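Local coordinates for group 3 allergen SMIPP-S Yv6023A04 (Sarcoptes scabiei type hominis, PDB 3H7O), which belongs to the trypsin-like serine protease family but is an inactivated paralogue, probably without the proteolytic activity of its relatives, at residues A[37-46]-A[76-86]. The protein carries 3 engineered substitutions. Numbering follows the deposited sequence.
Sequences FVLTAAHCVF and VYLSFYRQETM. Engineered in segment 76-86: Gln-83 (natural residue Asn).
Phe-37 presents the edge of its ring to Tyr-77, CE1 lying 4.3 Å from Tyr-77 CE2, beside Ile-224 of helix 218-225; the Tyr-77 hydroxyl turns elsewhere, to Glu-94. Strands 37-40 and 68-78 pair not with each other but with strand 91-95 between them, and no hydrogen bond joins the two segments. Ala-42 sets its methyl over one face of the Tyr-81 ring, a CH-pi contact with Ala-42 CB 3.9 Å from the centroid; its O accepts both Val-45 N and Phe-46 N, tightening the turn. The backbone N of Gln-83, an engineered residue, lies over the opposite face. Tyr-81 extends its ring away from its own backbone N (chi1 174°), pressing Tyr-81 OH tightly against His-43 CB at 3.0 Å. Met-86 SD approaches the His-43 ring obliquely, 4.0 Å from the centroid. The Cys-28–Cys-44 disulfide ties the turn to strand 26-32. Val-45 CG2 touches Val-76 CG1 at 3.8 Å. Phe-46 has CB against Leu-78 CD1, while Tyr-81 CE2 sits 3.5 Å above the centre of the Phe-46 ring, the ring planes inclined at 53°; Gln-83 CG lies 3.8 Å from Phe-46 CZ. Both strands belong to the six-stranded antiparallel barrel of the chymotrypsin fold, and the Ala-Ala-His-Cys turn follows strand 37-40. The backbone N of His-43 is hydrogen-bonded to Asp-89 OD1; these residues take the places of the triad histidine and aspartate, while Ala-183 stands at the serine position, consistent with an inactivated protease.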
ATOM      1  N   PHE A  37      -5.881 -13.118  -0.724  1.00 25.53           N
ATOM      2  CA  PHE A  37      -4.713 -12.407  -0.196  1.00 25.72           C
ATOM      3  C   PHE A  37      -4.658 -10.922  -0.541  1.00 25.39           C
ATOM      4  O   PHE A  37      -4.956 -10.516  -1.668  1.00 24.26           O
ATOM      5  CB  PHE A  37      -3.410 -13.081  -0.659  1.00 25.37           C
ATOM      6  CG  PHE A  37      -3.257 -14.510  -0.201  1.00 26.57           C
ATOM      7  CD1 PHE A  37      -2.804 -14.801   1.084  1.00 25.05           C
ATOM      8  CD2 PHE A  37      -3.547 -15.564  -1.064  1.00 24.58           C
ATOM      9  CE1 PHE A  37      -2.656 -16.119   1.506  1.00 27.05           C
ATOM     10  CE2 PHE A  37      -3.404 -16.887  -0.652  1.00 26.11           C
ATOM     11  CZ  PHE A  37      -2.958 -17.165   0.638  1.00 27.22           C
ATOM     12  N   VAL A  38      -4.259 -10.123   0.445  1.00 24.92           N
ATOM     13  CA  VAL A  38      -4.030  -8.692   0.259  1.00 25.65           C
ATOM     14  C   VAL A  38      -2.605  -8.318   0.666  1.00 26.65           C
ATOM     15  O   VAL A  38      -2.119  -8.753   1.713  1.00 27.02           O
ATOM     16  CB  VAL A  38      -5.056  -7.833   1.054  1.00 24.85           C
ATOM     17  CG1 VAL A  38      -4.604  -6.365   1.145  1.00 26.49           C
ATOM     18  CG2 VAL A  38      -6.439  -7.924   0.411  1.00 25.50           C
ATOM     19  N   LEU A  39      -1.950  -7.508  -0.165  1.00 26.90           N
ATOM     20  CA  LEU A  39      -0.597  -7.023   0.103  1.00 28.15           C
ATOM     21  C   LEU A  39      -0.644  -5.624   0.712  1.00 28.66           C
ATOM     22  O   LEU A  39      -1.287  -4.724   0.167  1.00 28.73           O
ATOM     23  CB  LEU A  39       0.234  -7.008  -1.187  1.00 27.61           C
ATOM     24  CG  LEU A  39       1.752  -6.801  -1.085  1.00 28.30           C
ATOM     25  CD1 LEU A  39       2.427  -8.009  -0.451  1.00 27.23           C
ATOM     26  CD2 LEU A  39       2.343  -6.535  -2.459  1.00 28.64           C
ATOM     27  N   THR A  40       0.046  -5.444   1.837  1.00 28.92           N
ATOM     28  CA  THR A  40       0.062  -4.156   2.531  1.00 28.51           C
ATOM     29  C   THR A  40       1.445  -3.858   3.125  1.00 29.05           C
ATOM     30  O   THR A  40       2.415  -4.574   2.849  1.00 28.95           O
ATOM     31  CB  THR A  40      -1.074  -4.075   3.608  1.00 28.94           C
ATOM     32  OG1 THR A  40      -1.189  -2.737   4.106  1.00 30.58           O
ATOM     33  CG2 THR A  40      -0.836  -5.046   4.772  1.00 27.63           C
ATOM     34  N   ALA A  41       1.538  -2.792   3.914  1.00 28.48           N
ATOM     35  CA  ALA A  41       2.769  -2.474   4.622  1.00 28.53           C
ATOM     36  C   ALA A  41       2.796  -3.232   5.946  1.00 27.30           C
ATOM     37  O   ALA A  41       1.770  -3.347   6.620  1.00 27.80           O
ATOM     38  CB  ALA A  41       2.875  -0.973   4.852  1.00 29.45           C
ATOM     39  N   ALA A  42       3.963  -3.751   6.314  1.00 26.88           N
ATOM     40  CA  ALA A  42       4.104  -4.518   7.550  1.00 26.80           C
ATOM     41  C   ALA A  42       3.865  -3.706   8.828  1.00 27.31           C
ATOM     42  O   ALA A  42       3.307  -4.233   9.796  1.00 27.05           O
ATOM     43  CB  ALA A  42       5.459  -5.214   7.602  1.00 26.32           C
ATOM     44  N   HIS A  43       4.270  -2.436   8.845  1.00 27.03           N
ATOM     45  CA  HIS A  43       4.202  -1.675  10.101  1.00 28.77           C
ATOM     46  C   HIS A  43       2.773  -1.430  10.609  1.00 28.67           C
ATOM     47  O   HIS A  43       2.562  -1.237  11.803  1.00 28.30           O
ATOM     48  CB  HIS A  43       5.064  -0.397  10.077  1.00 28.62           C
ATOM     49  CG  HIS A  43       4.516   0.716   9.240  1.00 29.32           C
ATOM     50  ND1 HIS A  43       3.499   1.542   9.671  1.00 31.15           N
ATOM     51  CD2 HIS A  43       4.879   1.174   8.018  1.00 30.21           C
ATOM     52  CE1 HIS A  43       3.246   2.446   8.741  1.00 29.02           C
ATOM     53  NE2 HIS A  43       4.072   2.247   7.730  1.00 31.23           N
ATOM     54  N   CYS A  44       1.807  -1.477   9.691  1.00 29.64           N
ATOM     55  CA  CYS A  44       0.387  -1.336  10.018  1.00 31.23           C
ATOM     56  C   CYS A  44      -0.195  -2.565  10.726  1.00 29.86           C
ATOM     57  O   CYS A  44      -1.135  -2.443  11.519  1.00 30.20           O
ATOM     58  CB  CYS A  44      -0.425  -1.066   8.743  1.00 32.78           C
ATOM     59  SG  CYS A  44       0.119   0.350   7.740  1.00 38.67           S
ATOM     60  N   VAL A  45       0.364  -3.744  10.449  1.00 28.22           N
ATOM     61  CA  VAL A  45      -0.279  -5.006  10.836  1.00 27.20           C
ATOM     62  C   VAL A  45       0.579  -6.001  11.630  1.00 27.96           C
ATOM     63  O   VAL A  45       0.042  -6.948  12.208  1.00 27.88           O
ATOM     64  CB  VAL A  45      -0.894  -5.741   9.595  1.00 27.27           C
ATOM     65  CG1 VAL A  45      -1.966  -4.884   8.929  1.00 24.74           C
ATOM     66  CG2 VAL A  45       0.193  -6.138   8.584  1.00 25.74           C
ATOM     67  N   PHE A  46       1.893  -5.786  11.670  1.00 28.50           N
ATOM     68  CA  PHE A  46       2.822  -6.781  12.230  1.00 28.89           C
ATOM     69  C   PHE A  46       2.508  -7.210  13.665  1.00 28.40           C
ATOM     70  O   PHE A  46       2.760  -8.355  14.037  1.00 28.26           O
ATOM     71  CB  PHE A  46       4.281  -6.316  12.106  1.00 29.46           C
ATOM     72  CG  PHE A  46       4.710  -5.349  13.171  1.00 29.08           C
ATOM     73  CD1 PHE A  46       5.503  -5.774  14.233  1.00 29.90           C
ATOM     74  CD2 PHE A  46       4.332  -4.009  13.108  1.00 29.35           C
ATOM     75  CE1 PHE A  46       5.909  -4.883  15.224  1.00 30.19           C
ATOM     76  CE2 PHE A  46       4.729  -3.109  14.092  1.00 30.26           C
ATOM     77  CZ  PHE A  46       5.517  -3.545  15.151  1.00 29.17           C
ATOM     78  N   VAL A  76      -1.327 -13.104   9.204  1.00 26.91           N
ATOM     79  CA  VAL A  76      -0.464 -12.040   8.707  1.00 27.44           C
ATOM     80  C   VAL A  76       0.904 -12.652   8.408  1.00 27.62           C
ATOM     81  O   VAL A  76       1.548 -13.209   9.303  1.00 27.76           O
ATOM     82  CB  VAL A  76      -0.316 -10.891   9.746  1.00 27.43           C
ATOM     83  CG1 VAL A  76       0.668  -9.833   9.255  1.00 28.59           C
ATOM     84  CG2 VAL A  76      -1.668 -10.261  10.052  1.00 28.84           C
ATOM     85  N   TYR A  77       1.332 -12.567   7.150  1.00 27.30           N
ATOM     86  CA  TYR A  77       2.638 -13.092   6.741  1.00 27.82           C
ATOM     87  C   TYR A  77       3.647 -11.966   6.616  1.00 27.67           C
ATOM     88  O   TYR A  77       3.420 -11.004   5.882  1.00 26.96           O
ATOM     89  CB  TYR A  77       2.545 -13.843   5.408  1.00 28.53           C
ATOM     90  CG  TYR A  77       1.749 -15.126   5.462  1.00 30.17           C
ATOM     91  CD1 TYR A  77       2.344 -16.325   5.863  1.00 30.77           C
ATOM     92  CD2 TYR A  77       0.404 -15.145   5.103  1.00 32.20           C
ATOM     93  CE1 TYR A  77       1.612 -17.514   5.911  1.00 33.08           C
ATOM     94  CE2 TYR A  77      -0.336 -16.322   5.149  1.00 33.79           C
ATOM     95  CZ  TYR A  77       0.272 -17.501   5.553  1.00 34.63           C
ATOM     96  OH  TYR A  77      -0.466 -18.662   5.593  1.00 34.38           O
ATOM     97  N   LEU A  78       4.765 -12.109   7.321  1.00 28.60           N
ATOM     98  CA  LEU A  78       5.851 -11.130   7.290  1.00 30.04           C
ATOM     99  C   LEU A  78       7.114 -11.749   6.688  1.00 31.97           C
ATOM    100  O   LEU A  78       7.278 -12.973   6.687  1.00 30.98           O
ATOM    101  CB  LEU A  78       6.141 -10.604   8.704  1.00 30.06           C
ATOM    102  CG  LEU A  78       4.981 -10.010   9.519  1.00 30.16           C
ATOM    103  CD1 LEU A  78       5.390  -9.808  10.973  1.00 31.28           C
ATOM    104  CD2 LEU A  78       4.464  -8.704   8.917  1.00 29.73           C
ATOM    105  N   SER A  79       7.996 -10.898   6.164  1.00 32.83           N
ATOM    106  CA  SER A  79       9.271 -11.350   5.612  1.00 33.93           C
ATOM    107  C   SER A  79      10.430 -10.615   6.281  1.00 33.95           C
ATOM    108  O   SER A  79      10.971  -9.653   5.728  1.00 32.66           O
ATOM    109  CB  SER A  79       9.308 -11.154   4.091  1.00 33.97           C
ATOM    110  OG  SER A  79      10.529 -11.632   3.547  1.00 36.91           O
ATOM    111  N   PHE A  80      10.791 -11.075   7.479  1.00 34.03           N
ATOM    112  CA  PHE A  80      11.882 -10.490   8.266  1.00 34.62           C
ATOM    113  C   PHE A  80      11.686  -8.988   8.488  1.00 33.49           C
ATOM    114  O   PHE A  80      12.620  -8.199   8.312  1.00 33.20           O
ATOM    115  CB  PHE A  80      13.252 -10.760   7.612  1.00 35.64           C
ATOM    116  CG  PHE A  80      13.551 -12.220   7.380  1.00 39.85           C
ATOM    117  CD1 PHE A  80      14.288 -12.950   8.310  1.00 41.56           C
ATOM    118  CD2 PHE A  80      13.114 -12.861   6.218  1.00 41.89           C
ATOM    119  CE1 PHE A  80      14.577 -14.301   8.098  1.00 43.26           C
ATOM    120  CE2 PHE A  80      13.395 -14.210   5.994  1.00 44.45           C
ATOM    121  CZ  PHE A  80      14.128 -14.932   6.937  1.00 43.51           C
ATOM    122  N   TYR A  81      10.469  -8.596   8.866  1.00 32.66           N
ATOM    123  CA  TYR A  81      10.183  -7.194   9.159  1.00 31.95           C
ATOM    124  C   TYR A  81      10.996  -6.715  10.354  1.00 31.70           C
ATOM    125  O   TYR A  81      11.047  -7.378  11.387  1.00 32.22           O
ATOM    126  CB  TYR A  81       8.688  -6.955   9.409  1.00 31.09           C
ATOM    127  CG  TYR A  81       8.391  -5.542   9.862  1.00 30.46           C
ATOM    128  CD1 TYR A  81       8.624  -4.456   9.016  1.00 29.90           C
ATOM    129  CD2 TYR A  81       7.900  -5.286  11.140  1.00 33.23           C
ATOM    130  CE1 TYR A  81       8.364  -3.158   9.426  1.00 29.35           C
ATOM    131  CE2 TYR A  81       7.636  -3.986  11.559  1.00 32.42           C
ATOM    132  CZ  TYR A  81       7.870  -2.932  10.692  1.00 31.09           C
ATOM    133  OH  TYR A  81       7.618  -1.644  11.091  1.00 34.66           O
ATOM    134  N   ARG A  82      11.630  -5.558  10.198  1.00 31.88           N
ATOM    135  CA  ARG A  82      12.470  -4.989  11.242  1.00 31.96           C
ATOM    136  C   ARG A  82      11.831  -3.720  11.792  1.00 32.04           C
ATOM    137  O   ARG A  82      11.791  -2.692  11.122  1.00 31.25           O
ATOM    138  CB  ARG A  82      13.881  -4.714  10.709  1.00 32.38           C
ATOM    139  CG  ARG A  82      14.531  -5.902   9.985  1.00 33.73           C
ATOM    140  CD  ARG A  82      14.762  -7.082  10.921  1.00 37.96           C
ATOM    141  NE  ARG A  82      15.752  -6.777  11.951  1.00 42.28           N
ATOM    142  CZ  ARG A  82      15.809  -7.365  13.143  1.00 45.80           C
ATOM    143  NH1 ARG A  82      14.922  -8.294  13.480  1.00 47.40           N
ATOM    144  NH2 ARG A  82      16.753  -7.016  14.008  1.00 45.96           N
ATOM    145  N   GLN A  83      11.333  -3.817  13.020  1.00 32.06           N
ATOM    146  CA  GLN A  83      10.610  -2.742  13.699  1.00 33.10           C
ATOM    147  C   GLN A  83      11.357  -1.402  13.743  1.00 32.63           C
ATOM    148  O   GLN A  83      10.779  -0.357  13.438  1.00 31.70           O
ATOM    149  CB  GLN A  83      10.290  -3.196  15.127  1.00 34.60           C
ATOM    150  CG  GLN A  83       9.119  -2.497  15.788  1.00 38.30           C
ATOM    151  CD  GLN A  83       8.779  -3.103  17.138  1.00 40.58           C
ATOM    152  OE1 GLN A  83       9.259  -4.183  17.489  1.00 41.40           O
ATOM    153  NE2 GLN A  83       7.945  -2.410  17.903  1.00 43.65           N
ATOM    154  N   GLU A  84      12.634  -1.448  14.122  1.00 31.86           N
ATOM    155  CA  GLU A  84      13.446  -0.247  14.356  1.00 31.93           C
ATOM    156  C   GLU A  84      13.657   0.617  13.103  1.00 31.95           C
ATOM    157  O   GLU A  84      13.631   1.850  13.178  1.00 32.39           O
ATOM    158  CB  GLU A  84      14.798  -0.645  14.970  1.00 31.83           C
ATOM    159  CG  GLU A  84      15.676   0.518  15.427  1.00 32.29           C
ATOM    160  N   THR A  85      13.846  -0.036  11.961  1.00 30.99           N
ATOM    161  CA  THR A  85      14.229   0.645  10.724  1.00 29.91           C
ATOM    162  C   THR A  85      13.131   0.605   9.673  1.00 29.50           C
ATOM    163  O   THR A  85      13.192   1.331   8.680  1.00 28.65           O
ATOM    164  CB  THR A  85      15.476  -0.008  10.105  1.00 29.76           C
ATOM    165  OG1 THR A  85      15.230  -1.409   9.927  1.00 30.92           O
ATOM    166  CG2 THR A  85      16.691   0.182  10.998  1.00 30.25           C
ATOM    167  N   MET A  86      12.136  -0.254   9.906  1.00 29.57           N
ATOM    168  CA  MET A  86      11.089  -0.577   8.930  1.00 30.28           C
ATOM    169  C   MET A  86      11.640  -1.176   7.629  1.00 29.49           C
ATOM    170  O   MET A  86      11.068  -0.996   6.555  1.00 29.65           O
ATOM    171  CB  MET A  86      10.162   0.617   8.675  1.00 31.93           C
ATOM    172  CG  MET A  86       9.337   1.012   9.896  1.00 36.10           C
ATOM    173  SD  MET A  86       7.967   2.104   9.494  1.00 44.27           S
ATOM    174  CE  MET A  86       8.839   3.626   9.153  1.00 38.55           C
TER